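Local coordinates for protein putative peptidase (Chlamydophila abortus, PDB 3CE2) that probably acts as a zinc-dependent metallo-oligopeptidase of the M3B family that cuts a variety of small bioactive peptides, at residues 350-355 with 359-364; 346-351 with 410-415; 335-340 with 395-400; 27-32 with 383-388. One frame throughout, in Å; residues are numbered along the deposited sequence.

Contact 1: residues 350-355 with 359-364; sequences DTLKQG and QGWVDK
Q354 O receives the backbone N-H of Q359 at 2.8 Å between O and N, in a moderately bent bond with the donor tilted 23° from the carbonyl plane. The next carbonyl, G355 O, takes W361 N at 3.1 Å, two residues further along the chain and this time within the plane of the carbonyl. Two successive carbonyls of the last helical turns are thus taken up by the chain that leaves the helix. Here helix 345-357 folds over into strand 362-363, an outer strand of the mixed three-stranded sheet in the M3 peptidase fold, and the two bonds tie the end of the helix to the loop that leads into the strand. The indole of W361 lies across the turn. G355 CA sits over one face of its five-membered ring, 3.4 Å from the centroid, a CH-pi contact that brings helix backbone directly against the aromatic face. Because CG of W361 is anti to its own carbonyl carbon (chi1 -74°), the ring is carried back over the helix, and its six-membered end approaches T351 CG2, whose distance to CH2 is 4.2 Å. L352 CD1 stands 4.5 Å from CZ3 of W361, and V362 CG2 packs on G355 O. On the exposed side Q359 bends so that its NE2 comes 3.6 Å from CB of Q354, the two amide planes standing 47° apart, while H383 stacks with the W361 ring.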
# COMPACT_ATOMS: atom_id res chain seq x y z
N ASP A 350 -12.96 3.11 -21.99
CA ASP A 350 -12.49 2.55 -23.26
C ASP A 350 -11.02 2.23 -23.20
O ASP A 350 -10.61 1.15 -23.58
CB ASP A 350 -12.75 3.50 -24.45
CG ASP A 350 -14.22 3.55 -24.85
OD1 ASP A 350 -14.93 2.54 -24.64
OD2 ASP A 350 -14.67 4.59 -25.38
N THR A 351 -10.22 3.18 -22.75
CA THR A 351 -8.79 2.91 -22.62
C THR A 351 -8.52 1.62 -21.84
O THR A 351 -7.73 0.80 -22.27
CB THR A 351 -8.06 4.10 -22.00
OG1 THR A 351 -8.20 5.20 -22.89
CG2 THR A 351 -6.59 3.81 -21.86
N LEU A 352 -9.20 1.44 -20.72
CA LEU A 352 -9.04 0.24 -19.91
C LEU A 352 -9.50 -0.98 -20.68
O LEU A 352 -8.85 -2.01 -20.64
CB LEU A 352 -9.83 0.35 -18.60
CG LEU A 352 -9.70 -0.84 -17.66
CD1 LEU A 352 -8.23 -1.24 -17.51
CD2 LEU A 352 -10.28 -0.51 -16.29
N LYS A 353 -10.63 -0.86 -21.37
CA LYS A 353 -11.14 -1.98 -22.12
C LYS A 353 -10.15 -2.34 -23.22
O LYS A 353 -9.85 -3.51 -23.42
CB LYS A 353 -12.53 -1.67 -22.68
CG LYS A 353 -13.30 -2.90 -23.19
CD LYS A 353 -14.57 -2.49 -23.90
CE LYS A 353 -15.25 -3.65 -24.59
NZ LYS A 353 -16.37 -4.17 -23.78
N GLN A 354 -9.62 -1.34 -23.92
CA GLN A 354 -8.62 -1.60 -24.97
C GLN A 354 -7.39 -2.31 -24.42
O GLN A 354 -6.84 -3.19 -25.08
CB GLN A 354 -8.19 -0.31 -25.71
CG GLN A 354 -9.26 0.28 -26.65
CD GLN A 354 -10.18 -0.79 -27.25
OE1 GLN A 354 -11.37 -0.85 -26.92
NE2 GLN A 354 -9.64 -1.65 -28.11
N GLY A 355 -6.95 -1.90 -23.24
CA GLY A 355 -5.79 -2.53 -22.60
C GLY A 355 -6.01 -3.99 -22.23
O GLY A 355 -5.13 -4.83 -22.37
N GLN A 359 -4.80 -4.31 -26.64
CA GLN A 359 -3.51 -3.63 -26.51
C GLN A 359 -2.43 -4.53 -25.89
O GLN A 359 -1.26 -4.12 -25.80
CB GLN A 359 -3.68 -2.35 -25.68
CG GLN A 359 -3.64 -1.04 -26.48
CD GLN A 359 -4.23 -1.19 -27.89
OE1 GLN A 359 -3.50 -1.16 -28.88
NE2 GLN A 359 -5.55 -1.36 -27.97
N GLY A 360 -2.82 -5.72 -25.43
CA GLY A 360 -1.87 -6.64 -24.80
C GLY A 360 -1.31 -6.24 -23.43
O GLY A 360 -0.16 -6.51 -23.12
N TRP A 361 -2.13 -5.61 -22.61
CA TRP A 361 -1.69 -5.22 -21.28
C TRP A 361 -1.62 -6.44 -20.33
O TRP A 361 -0.77 -6.51 -19.45
CB TRP A 361 -2.69 -4.23 -20.69
CG TRP A 361 -2.62 -2.86 -21.28
CD1 TRP A 361 -2.01 -2.50 -22.45
CD2 TRP A 361 -3.18 -1.68 -20.72
NE1 TRP A 361 -2.16 -1.15 -22.65
CE2 TRP A 361 -2.87 -0.62 -21.61
CE3 TRP A 361 -3.90 -1.40 -19.56
CZ2 TRP A 361 -3.28 0.69 -21.37
CZ3 TRP A 361 -4.31 -0.10 -19.32
CH2 TRP A 361 -4.00 0.93 -20.22
N VAL A 362 -2.54 -7.37 -20.55
CA VAL A 362 -2.86 -8.41 -19.60
C VAL A 362 -2.30 -9.77 -19.93
O VAL A 362 -2.55 -10.30 -21.00
CB VAL A 362 -4.35 -8.64 -19.60
CG1 VAL A 362 -4.80 -9.06 -18.23
CG2 VAL A 362 -5.07 -7.39 -20.07
N ASP A 363 -1.58 -10.35 -18.98
CA ASP A 363 -1.38 -11.78 -19.00
C ASP A 363 -2.50 -12.46 -18.20
O ASP A 363 -2.48 -12.46 -16.97
CB ASP A 363 -0.01 -12.12 -18.42
CG ASP A 363 0.60 -13.32 -19.08
OD1 ASP A 363 0.97 -13.22 -20.27
OD2 ASP A 363 0.72 -14.35 -18.40
N LYS A 364 -3.47 -13.04 -18.89
CA LYS A 364 -4.73 -13.44 -18.23
C LYS A 364 -4.78 -14.62 -17.25
O LYS A 364 -5.48 -14.55 -16.24
CB LYS A 364 -5.80 -13.70 -19.30
CG LYS A 364 -6.17 -12.47 -20.07
CD LYS A 364 -7.23 -12.78 -21.09
CE LYS A 364 -7.15 -11.84 -22.24
NZ LYS A 364 -7.17 -12.66 -23.47

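Contact 2: residues 346-351 with 410-415; sequences TEYIDT and SYFSRK
T351 offers its methyl group to the ring of Y411, and this pair, together with Y348, a turn earlier, and F412, the neighbour of Y411, makes up the touching surface between segments 346-351 and 410-415. CG2 of T351 lies over one face of the phenol, 4.2 Å from the ring centroid and 28° off the normal, a CH-pi contact in which the two side chains come from opposite directions. The same rotamer settles the hydroxyl: with chi1 at -63°, CG2 extends anti to N and OG1 turns back along its own helix, where it meets E347 O at 3.2 Å. That carbonyl also takes T351 N, the two donors arriving from opposite faces of its plane. In the buried half, CE2 of F412 comes 3.8 Å from CD1 of Y348, and the tyrosine carbon lies at the edge of the phenylalanine ring, near its plane. L567 of helix 559-567 touches both rings, M408 packs on Y348 and T351, and the phenol oxygen of Y348 is bonded to N436. The other side is looser: E347 and K415 are exposed, and their charged side chains stop short of the opposite segment. A bound zinc ion lies about 7 Å from the F412 side chain. With carbon meeting carbon throughout, the segments are joined by dispersion and ring-methyl contact, while the polar groups of T351 and Y348 find their partners elsewhere.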
# COMPACT_ATOMS: atom_id res chain seq x y z
N THR A 346 -16.53 7.73 -20.46
CA THR A 346 -16.30 6.99 -21.69
C THR A 346 -14.82 6.76 -21.94
O THR A 346 -14.40 5.66 -22.30
CB THR A 346 -16.91 7.75 -22.90
OG1 THR A 346 -18.32 7.84 -22.71
CG2 THR A 346 -16.65 7.02 -24.19
N GLU A 347 -14.03 7.80 -21.75
CA GLU A 347 -12.63 7.73 -22.14
C GLU A 347 -11.83 6.78 -21.26
O GLU A 347 -11.08 5.97 -21.79
CB GLU A 347 -12.01 9.11 -22.16
CG GLU A 347 -12.86 10.11 -22.93
CD GLU A 347 -12.00 11.07 -23.73
OE1 GLU A 347 -10.80 10.77 -23.92
OE2 GLU A 347 -12.53 12.12 -24.17
N TYR A 348 -12.00 6.89 -19.94
CA TYR A 348 -11.36 5.97 -19.00
C TYR A 348 -11.76 4.54 -19.34
O TYR A 348 -10.92 3.67 -19.51
CB TYR A 348 -11.79 6.27 -17.57
CG TYR A 348 -11.08 5.45 -16.53
CD1 TYR A 348 -10.05 6.01 -15.79
CD2 TYR A 348 -11.44 4.13 -16.27
CE1 TYR A 348 -9.38 5.28 -14.83
CE2 TYR A 348 -10.77 3.38 -15.31
CZ TYR A 348 -9.73 3.96 -14.58
OH TYR A 348 -9.05 3.25 -13.61
N ILE A 349 -13.06 4.33 -19.44
CA ILE A 349 -13.65 3.02 -19.64
C ILE A 349 -13.13 2.34 -20.92
O ILE A 349 -12.86 1.14 -20.93
CB ILE A 349 -15.20 3.15 -19.55
CG1 ILE A 349 -15.74 2.27 -18.45
CG2 ILE A 349 -15.91 3.01 -20.90
CD1 ILE A 349 -15.49 2.89 -17.10
N ASP A 350 -12.96 3.11 -21.99
CA ASP A 350 -12.49 2.55 -23.26
C ASP A 350 -11.02 2.23 -23.20
O ASP A 350 -10.61 1.15 -23.58
CB ASP A 350 -12.75 3.50 -24.45
CG ASP A 350 -14.22 3.55 -24.85
OD1 ASP A 350 -14.93 2.54 -24.64
OD2 ASP A 350 -14.67 4.59 -25.38
N THR A 351 -10.22 3.18 -22.75
CA THR A 351 -8.79 2.91 -22.62
C THR A 351 -8.52 1.62 -21.84
O THR A 351 -7.73 0.80 -22.27
CB THR A 351 -8.06 4.10 -22.00
OG1 THR A 351 -8.20 5.20 -22.89
CG2 THR A 351 -6.59 3.81 -21.86
N SER A 410 -1.07 4.75 -13.48
CA SER A 410 0.29 4.79 -14.03
C SER A 410 0.33 5.28 -15.47
O SER A 410 1.21 6.04 -15.88
CB SER A 410 0.95 3.41 -13.94
OG SER A 410 1.60 3.27 -12.67
N TYR A 411 -0.66 4.83 -16.24
CA TYR A 411 -0.78 5.16 -17.61
C TYR A 411 -0.94 6.67 -17.71
O TYR A 411 -0.18 7.33 -18.41
CB TYR A 411 -1.99 4.44 -18.18
CG TYR A 411 -2.45 4.93 -19.51
CD1 TYR A 411 -1.88 4.45 -20.68
CD2 TYR A 411 -3.47 5.86 -19.60
CE1 TYR A 411 -2.32 4.90 -21.92
CE2 TYR A 411 -3.92 6.33 -20.83
CZ TYR A 411 -3.34 5.85 -21.99
OH TYR A 411 -3.77 6.30 -23.22
N PHE A 412 -1.93 7.21 -17.00
CA PHE A 412 -2.18 8.64 -17.04
C PHE A 412 -0.98 9.47 -16.61
O PHE A 412 -0.69 10.49 -17.23
CB PHE A 412 -3.36 8.99 -16.15
CG PHE A 412 -4.69 8.79 -16.79
CD1 PHE A 412 -4.92 9.20 -18.09
CD2 PHE A 412 -5.74 8.23 -16.08
CE1 PHE A 412 -6.17 9.04 -18.67
CE2 PHE A 412 -6.99 8.06 -16.64
CZ PHE A 412 -7.21 8.47 -17.94
N SER A 413 -0.28 9.04 -15.57
CA SER A 413 0.88 9.76 -15.05
C SER A 413 2.05 9.78 -16.01
O SER A 413 2.75 10.79 -16.12
CB SER A 413 1.33 9.20 -13.71
OG SER A 413 0.44 9.61 -12.69
N ARG A 414 2.27 8.66 -16.69
CA ARG A 414 3.39 8.54 -17.63
C ARG A 414 3.17 9.39 -18.87
O ARG A 414 4.09 10.02 -19.37
CB ARG A 414 3.58 7.09 -18.06
CG ARG A 414 4.28 6.26 -17.03
CD ARG A 414 4.04 4.80 -17.27
NE ARG A 414 4.46 4.05 -16.10
CZ ARG A 414 4.20 2.77 -15.92
NH1 ARG A 414 3.55 2.07 -16.85
NH2 ARG A 414 4.61 2.19 -14.81
N LYS A 415 1.92 9.39 -19.33
CA LYS A 415 1.49 10.19 -20.45
C LYS A 415 1.58 11.72 -20.18
O LYS A 415 1.71 12.50 -21.10
CB LYS A 415 0.05 9.81 -20.80
CG LYS A 415 -0.34 10.02 -22.22
CD LYS A 415 -1.37 8.97 -22.68
CE LYS A 415 -2.60 9.64 -23.33
NZ LYS A 415 -3.59 10.19 -22.32

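Contact 3: residues 335-340 with 395-400; sequences DLIYTS and YDVSVI
I337 and V397 hold the nearest backbone approach of this helix pair, with CA atoms 7.6 Å apart, and the isoleucine touches both V397 and I400. Its CB points at helix 394-416 and there the chain divides. The CG2 branch, anti to the backbone N, turns off toward L352 of helix 345-357. The CG1 branch, beside that N (chi1 -69°), goes forward and lies 4.0 Å from CG2 of I400, the two side chains meeting at a slant. At the tip, CD1 touches V397 twice: CG1 of that valine at 4.0 Å and its carbonyl oxygen, V397 O, at 3.9 Å, as the side chains slide past one another in opposite directions. L336, the residue before, completes the patch, bringing CD2 to 4.0 Å from V397 CG1 nearly at a right angle. One valine methyl therefore serves two partners; the side chains meet through carbon alone, with one backbone oxygen beside the I337 tip. Behind them, L336 O collects S340 N and the hydroxyls of T339 and S340, which fastens the final turn of helix 330-340. The axes of the two short segments come within 10.2 Å and cross at -56°. A333 of helix 330-340 adds to the packing on V397 and I400. Helix 345-357 flanks the site through L352 and L356, helix 431-447 closes on S340 and S398 with L440, and L388 rests on I400.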
# COMPACT_ATOMS: atom_id res chain seq x y z
N ASP A 335 -16.93 -6.99 -19.61
CA ASP A 335 -18.21 -6.33 -19.82
C ASP A 335 -18.71 -5.74 -18.51
O ASP A 335 -19.32 -4.67 -18.47
CB ASP A 335 -19.25 -7.30 -20.37
CG ASP A 335 -18.89 -7.81 -21.75
OD1 ASP A 335 -18.06 -7.14 -22.41
OD2 ASP A 335 -19.43 -8.86 -22.17
N LEU A 336 -18.44 -6.47 -17.42
CA LEU A 336 -18.85 -6.05 -16.10
C LEU A 336 -18.08 -4.79 -15.67
O LEU A 336 -18.68 -3.78 -15.29
CB LEU A 336 -18.64 -7.19 -15.10
CG LEU A 336 -19.44 -7.09 -13.80
CD1 LEU A 336 -20.91 -6.79 -14.10
CD2 LEU A 336 -19.28 -8.37 -12.99
N ILE A 337 -16.76 -4.85 -15.76
CA ILE A 337 -15.93 -3.69 -15.44
C ILE A 337 -16.44 -2.50 -16.24
O ILE A 337 -16.73 -1.43 -15.69
CB ILE A 337 -14.45 -3.93 -15.83
CG1 ILE A 337 -13.83 -4.99 -14.92
CG2 ILE A 337 -13.66 -2.64 -15.75
CD1 ILE A 337 -14.08 -4.71 -13.48
N TYR A 338 -16.56 -2.70 -17.55
CA TYR A 338 -16.93 -1.65 -18.48
C TYR A 338 -18.19 -0.89 -18.06
O TYR A 338 -18.23 0.34 -18.08
CB TYR A 338 -17.07 -2.23 -19.88
CG TYR A 338 -17.21 -1.18 -20.95
CD1 TYR A 338 -16.09 -0.57 -21.49
CD2 TYR A 338 -18.46 -0.80 -21.42
CE1 TYR A 338 -16.20 0.38 -22.48
CE2 TYR A 338 -18.59 0.17 -22.40
CZ TYR A 338 -17.45 0.75 -22.93
OH TYR A 338 -17.57 1.72 -23.91
N THR A 339 -19.23 -1.60 -17.67
CA THR A 339 -20.43 -0.90 -17.24
C THR A 339 -20.31 -0.39 -15.81
O THR A 339 -20.86 0.66 -15.47
CB THR A 339 -21.71 -1.76 -17.37
OG1 THR A 339 -21.54 -2.99 -16.65
CG2 THR A 339 -22.00 -2.06 -18.85
N SER A 340 -19.59 -1.13 -14.97
CA SER A 340 -19.45 -0.76 -13.56
C SER A 340 -18.65 0.52 -13.32
O SER A 340 -18.92 1.26 -12.38
CB SER A 340 -18.83 -1.89 -12.77
OG SER A 340 -19.70 -3.00 -12.73
N TYR A 395 -14.36 -12.43 -6.88
CA TYR A 395 -13.08 -11.95 -6.37
C TYR A 395 -12.13 -11.62 -7.52
O TYR A 395 -11.51 -10.57 -7.52
CB TYR A 395 -12.43 -12.98 -5.44
CG TYR A 395 -11.04 -12.57 -5.03
CD1 TYR A 395 -10.83 -11.58 -4.05
CD2 TYR A 395 -9.92 -13.15 -5.64
CE1 TYR A 395 -9.53 -11.18 -3.67
CE2 TYR A 395 -8.62 -12.77 -5.28
CZ TYR A 395 -8.42 -11.78 -4.30
OH TYR A 395 -7.12 -11.41 -3.97
N ASP A 396 -12.02 -12.52 -8.50
CA ASP A 396 -11.25 -12.28 -9.72
C ASP A 396 -11.60 -10.95 -10.39
O ASP A 396 -10.73 -10.13 -10.68
CB ASP A 396 -11.47 -13.39 -10.75
CG ASP A 396 -10.64 -14.63 -10.48
OD1 ASP A 396 -9.41 -14.58 -10.66
OD2 ASP A 396 -11.24 -15.67 -10.11
N VAL A 397 -12.89 -10.76 -10.67
CA VAL A 397 -13.35 -9.55 -11.33
C VAL A 397 -12.85 -8.31 -10.61
O VAL A 397 -12.33 -7.38 -11.24
CB VAL A 397 -14.88 -9.53 -11.43
CG1 VAL A 397 -15.34 -8.31 -12.20
CG2 VAL A 397 -15.38 -10.79 -12.10
N SER A 398 -12.95 -8.29 -9.29
CA SER A 398 -12.53 -7.12 -8.54
C SER A 398 -11.00 -6.92 -8.56
O SER A 398 -10.49 -5.80 -8.42
CB SER A 398 -13.05 -7.18 -7.10
OG SER A 398 -12.06 -7.78 -6.30
N VAL A 399 -10.26 -8.01 -8.74
CA VAL A 399 -8.82 -7.93 -8.87
C VAL A 399 -8.47 -7.22 -10.19
O VAL A 399 -7.54 -6.40 -10.26
CB VAL A 399 -8.16 -9.34 -8.75
CG1 VAL A 399 -6.73 -9.32 -9.23
CG2 VAL A 399 -8.20 -9.80 -7.31
N ILE A 400 -9.23 -7.51 -11.25
CA ILE A 400 -9.11 -6.72 -12.47
C ILE A 400 -9.42 -5.25 -12.20
O ILE A 400 -8.69 -4.37 -12.66
CB ILE A 400 -10.09 -7.20 -13.53
CG1 ILE A 400 -9.74 -8.59 -13.99
CG2 ILE A 400 -10.09 -6.26 -14.72
CD1 ILE A 400 -10.76 -9.12 -14.97

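Contact 4: residues 27-32 with 383-388; sequences TPLYLN and HPYVLL
L29 and Y385 approach from opposite directions, and their meeting is the closest in the contact: CD1 of the leucine lies 3.6 Å from CE2 of the tyrosine. The methyl reaches the phenol ring obliquely. Next to it P28 takes both aromatic partners at a slant. Its CG is 3.8 Å from CE1 of the H383 imidazole, and its CD is 4.1 Å from OH of Y385, so the pyrrolidine ring lies beside the two side chains that project from segment 383-388. H383 adopts an unusual setting for this: CG stands between the backbone N and the carbonyl carbon (chi1 37°), which swings the imidazole round until CE1 faces the proline, although its CB does not point that way. The same ring also stacks with W361. CB of Y385 points toward the loop, and the hydroxyl is bonded to D25 O, a backbone oxygen just ahead of segment 27-32; this polar anchor fixes the end of the phenol while CE2 meets L29. L92 of helix 66-96 also touches Y385. The strand 385-387 is the middle one of a small mixed sheet, and V386 packs on E403 and S407 of the zinc-binding helix: a sheet laid against the HExxH helix is characteristic of zincin-type metallopeptidases, and here an N-terminal loop is docked onto the sheet through Y385.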
# COMPACT_ATOMS: atom_id res chain seq x y z
N THR A 27 6.66 -7.06 -26.55
CA THR A 27 7.54 -6.71 -27.67
C THR A 27 7.79 -5.20 -27.82
O THR A 27 8.90 -4.82 -28.16
CB THR A 27 7.06 -7.31 -29.02
OG1 THR A 27 5.68 -6.99 -29.22
CG2 THR A 27 7.20 -8.83 -29.02
N PRO A 28 6.77 -4.34 -27.55
CA PRO A 28 7.06 -2.88 -27.53
C PRO A 28 8.28 -2.49 -26.68
O PRO A 28 8.89 -1.45 -26.94
CB PRO A 28 5.79 -2.27 -26.95
CG PRO A 28 4.70 -3.23 -27.37
CD PRO A 28 5.34 -4.61 -27.30
N LEU A 29 8.63 -3.29 -25.68
CA LEU A 29 9.85 -3.03 -24.93
C LEU A 29 11.06 -3.49 -25.72
O LEU A 29 11.95 -2.71 -26.06
CB LEU A 29 9.81 -3.73 -23.58
CG LEU A 29 9.08 -2.96 -22.49
CD1 LEU A 29 8.34 -3.92 -21.63
CD2 LEU A 29 10.06 -2.19 -21.65
N TYR A 30 11.10 -4.79 -25.98
CA TYR A 30 12.11 -5.39 -26.81
C TYR A 30 11.50 -6.41 -27.73
O TYR A 30 10.68 -7.23 -27.31
CB TYR A 30 13.17 -6.03 -25.95
CG TYR A 30 13.95 -5.02 -25.16
CD1 TYR A 30 15.00 -4.31 -25.74
CD2 TYR A 30 13.63 -4.76 -23.83
CE1 TYR A 30 15.70 -3.37 -25.01
CE2 TYR A 30 14.32 -3.84 -23.10
CZ TYR A 30 15.35 -3.14 -23.68
OH TYR A 30 16.04 -2.22 -22.93
N LEU A 31 11.90 -6.35 -28.99
CA LEU A 31 11.46 -7.34 -29.98
C LEU A 31 11.55 -8.77 -29.46
O LEU A 31 10.61 -9.55 -29.60
CB LEU A 31 12.26 -7.19 -31.28
CG LEU A 31 11.83 -6.02 -32.17
CD1 LEU A 31 12.79 -5.83 -33.36
CD2 LEU A 31 10.36 -6.19 -32.62
N ASN A 32 12.68 -9.09 -28.85
CA ASN A 32 12.96 -10.43 -28.36
C ASN A 32 14.14 -10.36 -27.43
O ASN A 32 14.82 -9.32 -27.35
CB ASN A 32 13.35 -11.34 -29.52
CG ASN A 32 14.35 -10.68 -30.45
OD1 ASN A 32 15.45 -10.26 -30.03
ND2 ASN A 32 13.98 -10.57 -31.72
N HIS A 383 3.44 0.52 -21.93
CA HIS A 383 2.10 0.66 -21.40
C HIS A 383 2.11 -0.14 -20.10
O HIS A 383 3.13 -0.76 -19.79
CB HIS A 383 1.01 0.21 -22.39
CG HIS A 383 1.38 -0.98 -23.21
ND1 HIS A 383 1.61 -0.90 -24.57
CD2 HIS A 383 1.52 -2.28 -22.88
CE1 HIS A 383 1.91 -2.10 -25.03
NE2 HIS A 383 1.85 -2.96 -24.03
N PRO A 384 1.02 -0.06 -19.31
CA PRO A 384 1.03 -0.82 -18.06
C PRO A 384 0.86 -2.31 -18.36
O PRO A 384 0.31 -2.69 -19.39
CB PRO A 384 -0.18 -0.28 -17.30
CG PRO A 384 -1.06 0.31 -18.34
CD PRO A 384 -0.22 0.70 -19.50
N TYR A 385 1.37 -3.16 -17.49
CA TYR A 385 1.28 -4.57 -17.72
C TYR A 385 0.61 -5.14 -16.50
O TYR A 385 1.00 -4.84 -15.36
CB TYR A 385 2.66 -5.18 -17.95
CG TYR A 385 3.18 -4.95 -19.35
CD1 TYR A 385 2.55 -5.54 -20.45
CD2 TYR A 385 4.32 -4.16 -19.60
CE1 TYR A 385 3.01 -5.36 -21.75
CE2 TYR A 385 4.79 -3.96 -20.90
CZ TYR A 385 4.13 -4.57 -21.97
OH TYR A 385 4.55 -4.43 -23.28
N VAL A 386 -0.43 -5.90 -16.73
CA VAL A 386 -1.16 -6.49 -15.63
C VAL A 386 -0.95 -7.99 -15.65
O VAL A 386 -1.33 -8.66 -16.63
CB VAL A 386 -2.65 -6.26 -15.78
CG1 VAL A 386 -3.38 -6.90 -14.64
CG2 VAL A 386 -2.92 -4.80 -15.82
N LEU A 387 -0.36 -8.51 -14.58
CA LEU A 387 -0.33 -9.94 -14.38
C LEU A 387 -1.53 -10.44 -13.55
O LEU A 387 -1.71 -10.08 -12.39
CB LEU A 387 0.97 -10.35 -13.73
CG LEU A 387 1.08 -11.88 -13.60
CD1 LEU A 387 2.53 -12.34 -13.82
CD2 LEU A 387 0.49 -12.36 -12.26
N LEU A 388 -2.33 -11.28 -14.18
CA LEU A 388 -3.49 -11.91 -13.55
C LEU A 388 -3.30 -13.44 -13.45
O LEU A 388 -2.46 -14.05 -14.14
CB LEU A 388 -4.73 -11.63 -14.41
CG LEU A 388 -5.83 -10.61 -14.07
CD1 LEU A 388 -5.29 -9.34 -13.50
CD2 LEU A 388 -6.70 -10.30 -15.28

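How the contacts relate
The four contacts lie around helix 394-416, which carries the zinc ligands H402 and H406, and the small sheet beside it. Contacts 2 and 3 both use this helix, at its two ends, with centres 17 Å apart; contact 1 shares helix 345-357 with contact 2 and lies 11 Å from it. Contact 4 is reached through the sheet, where strands 362-363 and 385-387 are neighbours, also 11 Å from contact 1 but 22 Å from contact 3. Along the chain contact 1 is nested within contacts 3 and 4, whereas contact 4 crosses contacts 2 and 3. Distant sequence, including an N-terminal loop, is thereby assembled around the metal-binding helix.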